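Local coordinates for stress responsive alpha-beta protein (Jannaschia sp., PDB 3BB5) that is of unknown function but forms a dimer of ferredoxin-like subunits belonging to the stress responsive A/B barrel family, at residues A[79-83]-A[84-88]. Sequence-based numbering, arbitrary orientation. Where two conformers were deposited one is given.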
ATOM      1  N   CYS A  79      -2.272  -1.492  -7.745  1.00 36.04           N
ATOM      2  CA  CYS A  79      -2.764  -2.467  -8.702  1.00 39.40           C
ATOM      3  C   CYS A  79      -2.910  -3.792  -8.028  1.00 36.55           C
ATOM      4  O   CYS A  79      -2.009  -4.233  -7.345  1.00 36.60           O
ATOM      5  CB  CYS A  79      -1.806  -2.663  -9.872  1.00 40.09           C
ATOM      6  SG  CYS A  79      -1.285  -1.171 -10.518  1.00 44.08           S
ATOM      7  N   THR A  80      -4.046  -4.427  -8.254  1.00 33.25           N
ATOM      8  CA  THR A  80      -4.298  -5.781  -7.818  0.50 32.15           C
ATOM      9  C   THR A  80      -4.133  -6.689  -9.049  1.00 33.56           C
ATOM     10  O   THR A  80      -4.821  -6.486 -10.022  1.00 32.07           O
ATOM     11  CB  THR A  80      -5.734  -5.881  -7.249  0.50 30.73           C
ATOM     12  OG1 THR A  80      -5.846  -5.007  -6.116  0.50 31.71           O
ATOM     13  CG2 THR A  80      -6.084  -7.308  -6.837  0.50 17.70           C
ATOM     14  N   PHE A  81      -3.227  -7.666  -8.987  1.00 34.63           N
ATOM     15  CA  PHE A  81      -3.011  -8.641 -10.059  1.00 34.12           C
ATOM     16  C   PHE A  81      -3.416 -10.041  -9.647  1.00 34.77           C
ATOM     17  O   PHE A  81      -3.294 -10.434  -8.487  1.00 33.84           O
ATOM     18  CB  PHE A  81      -1.540  -8.664 -10.479  1.00 33.93           C
ATOM     19  CG  PHE A  81      -1.033  -7.345 -10.985  1.00 33.78           C
ATOM     20  CD1 PHE A  81      -1.390  -6.895 -12.230  1.00 28.77           C
ATOM     21  CD2 PHE A  81      -0.205  -6.542 -10.204  1.00 35.82           C
ATOM     22  CE1 PHE A  81      -0.928  -5.683 -12.713  1.00 30.69           C
ATOM     23  CE2 PHE A  81       0.252  -5.338 -10.696  1.00 33.19           C
ATOM     24  CZ  PHE A  81      -0.133  -4.916 -11.958  1.00 32.21           C
ATOM     25  N   THR A  82      -3.938 -10.778 -10.618  1.00 36.88           N
ATOM     26  CA  THR A  82      -4.264 -12.170 -10.438  1.00 38.64           C
ATOM     27  C   THR A  82      -3.024 -12.982 -10.035  1.00 38.24           C
ATOM     28  O   THR A  82      -3.109 -13.891  -9.232  1.00 37.14           O
ATOM     29  CB  THR A  82      -4.883 -12.735 -11.734  1.00 38.25           C
ATOM     30  OG1 THR A  82      -6.176 -12.155 -11.909  1.00 40.14           O
ATOM     31  CG2 THR A  82      -5.034 -14.264 -11.660  1.00 43.20           C
ATOM     32  N   ASP A  83      -1.887 -12.635 -10.622  1.00 39.94           N
ATOM     33  CA  ASP A  83      -0.655 -13.381 -10.460  1.00 37.95           C
ATOM     34  C   ASP A  83       0.529 -12.613 -11.025  1.00 36.82           C
ATOM     35  O   ASP A  83       0.391 -11.524 -11.599  1.00 35.58           O
ATOM     36  CB  ASP A  83      -0.762 -14.779 -11.114  1.00 38.61           C
ATOM     37  CG  ASP A  83      -1.087 -14.735 -12.596  1.00 36.49           C
ATOM     38  OD1 ASP A  83      -0.844 -13.728 -13.274  1.00 37.35           O
ATOM     39  OD2 ASP A  83      -1.570 -15.756 -13.103  1.00 39.46           O
ATOM     40  N   LYS A  84       1.701 -13.207 -10.857  1.00 37.20           N
ATOM     41  CA  LYS A  84       2.947 -12.666 -11.357  1.00 37.33           C
ATOM     42  C   LYS A  84       2.965 -12.508 -12.887  1.00 36.00           C
ATOM     43  O   LYS A  84       3.506 -11.547 -13.395  1.00 37.04           O
ATOM     44  CB  LYS A  84       4.067 -13.574 -10.897  1.00 37.20           C
ATOM     45  CG  LYS A  84       5.451 -13.089 -11.242  1.00 43.40           C
ATOM     46  CD  LYS A  84       5.933 -11.951 -10.392  1.00 44.72           C
ATOM     47  CE  LYS A  84       7.450 -11.765 -10.563  1.00 45.49           C
ATOM     48  NZ  LYS A  84       7.772 -11.171 -11.864  1.00 47.66           N
ATOM     49  N   ALA A  85       2.397 -13.455 -13.627  1.00 34.72           N
ATOM     50  CA  ALA A  85       2.312 -13.308 -15.060  1.00 35.51           C
ATOM     51  C   ALA A  85       1.600 -11.991 -15.395  1.00 34.92           C
ATOM     52  O   ALA A  85       2.030 -11.288 -16.307  1.00 36.60           O
ATOM     53  CB  ALA A  85       1.598 -14.537 -15.736  1.00 33.52           C
ATOM     54  N   ALA A  86       0.526 -11.670 -14.662  1.00 34.33           N
ATOM     55  CA  ALA A  86      -0.231 -10.417 -14.835  1.00 33.89           C
ATOM     56  C   ALA A  86       0.628  -9.187 -14.535  1.00 36.44           C
ATOM     57  O   ALA A  86       0.588  -8.212 -15.287  1.00 36.77           O
ATOM     58  CB  ALA A  86      -1.475 -10.398 -13.946  1.00 32.37           C
ATOM     59  N   LEU A  87       1.383  -9.231 -13.420  1.00 37.10           N
ATOM     60  CA  LEU A  87       2.297  -8.141 -13.051  1.00 36.56           C
ATOM     61  C   LEU A  87       3.340  -7.872 -14.149  1.00 37.18           C
ATOM     62  O   LEU A  87       3.637  -6.715 -14.474  1.00 38.12           O
ATOM     63  CB  LEU A  87       2.957  -8.394 -11.689  1.00 35.75           C
ATOM     64  CG  LEU A  87       4.069  -7.430 -11.228  1.00 37.76           C
ATOM     65  CD1 LEU A  87       3.586  -6.018 -11.056  1.00 41.78           C
ATOM     66  CD2 LEU A  87       4.722  -7.907  -9.945  1.00 35.10           C
ATOM     67  N   ASP A  88       3.874  -8.944 -14.722  1.00 38.09           N
ATOM     68  CA  ASP A  88       4.860  -8.862 -15.801  1.00 37.60           C
ATOM     69  C   ASP A  88       4.284  -8.355 -17.110  1.00 37.08           C
ATOM     70  O   ASP A  88       4.954  -7.652 -17.843  1.00 39.65           O
ATOM     71  CB  ASP A  88       5.472 -10.233 -16.060  1.00 39.08           C
ATOM     72  CG  ASP A  88       6.263 -10.768 -14.877  1.00 40.54           C
ATOM     73  OD1 ASP A  88       6.689  -9.976 -14.000  1.00 45.05           O
ATOM     74  OD2 ASP A  88       6.439 -11.998 -14.842  1.00 47.57           O
TER
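Asp83 and Leu87 are joined by the first backbone turn of helix 84-92, Leu87 N donating to Asp83 O at 3.1 Å with an N-H...O angle of 158°, directly after strand 75-81 gives way to a short bend at Thr82 and Asp83. The side chain of Asp83 adds a second bond at the same helix end: OD1 lies 2.8 Å from Ala86 N and accepts a hydrogen bond from it, the donor approaching nearly along the C-O axis of the carboxylate. This is possible because a chi1 of 58° tucks CG over the backbone, flanked by N and C, which turns the carboxylate back over the first turn. With its negative charge at the helix N-terminus, the group would be expected to interact favourably with the helix dipole. Deeper in, Leu87 CA stands over the centre of the Phe81 ring, 3.9 Å from the centroid and 5° off the normal, a CH-pi contact on one face. Leu87 CD1 reaches the same ring at CE2, while Phe81 CB meets Ala86 CB at 3.9 Å. Phe81 also touches Leu55 on strand 55-62 and meets the ring of Tyr90 further along the helix, which places it between sheet and helix. Replacing Phe81 by an alanine would probably leave Leu87 CA without its aromatic partner and open a gap between strand and helix. Within the helix, one turn apart, Lys84 NZ donates to Asp88 OD1 at 2.7 Å in a salt bridge that meets the syn lone pair of that oxygen; two kinks in the lysine chain, at chi2 and chi4, bring NZ round. Phe66 of the second subunit receives Lys84 in a cation-pi contact and packs on Leu87, which places this helix end at the dimer interface. The arrangement is an aspartate N-cap at a strand-to-helix connection, with an aromatic strand residue packed against the first turn, within a dimeric ferredoxin-like alpha-beta fold.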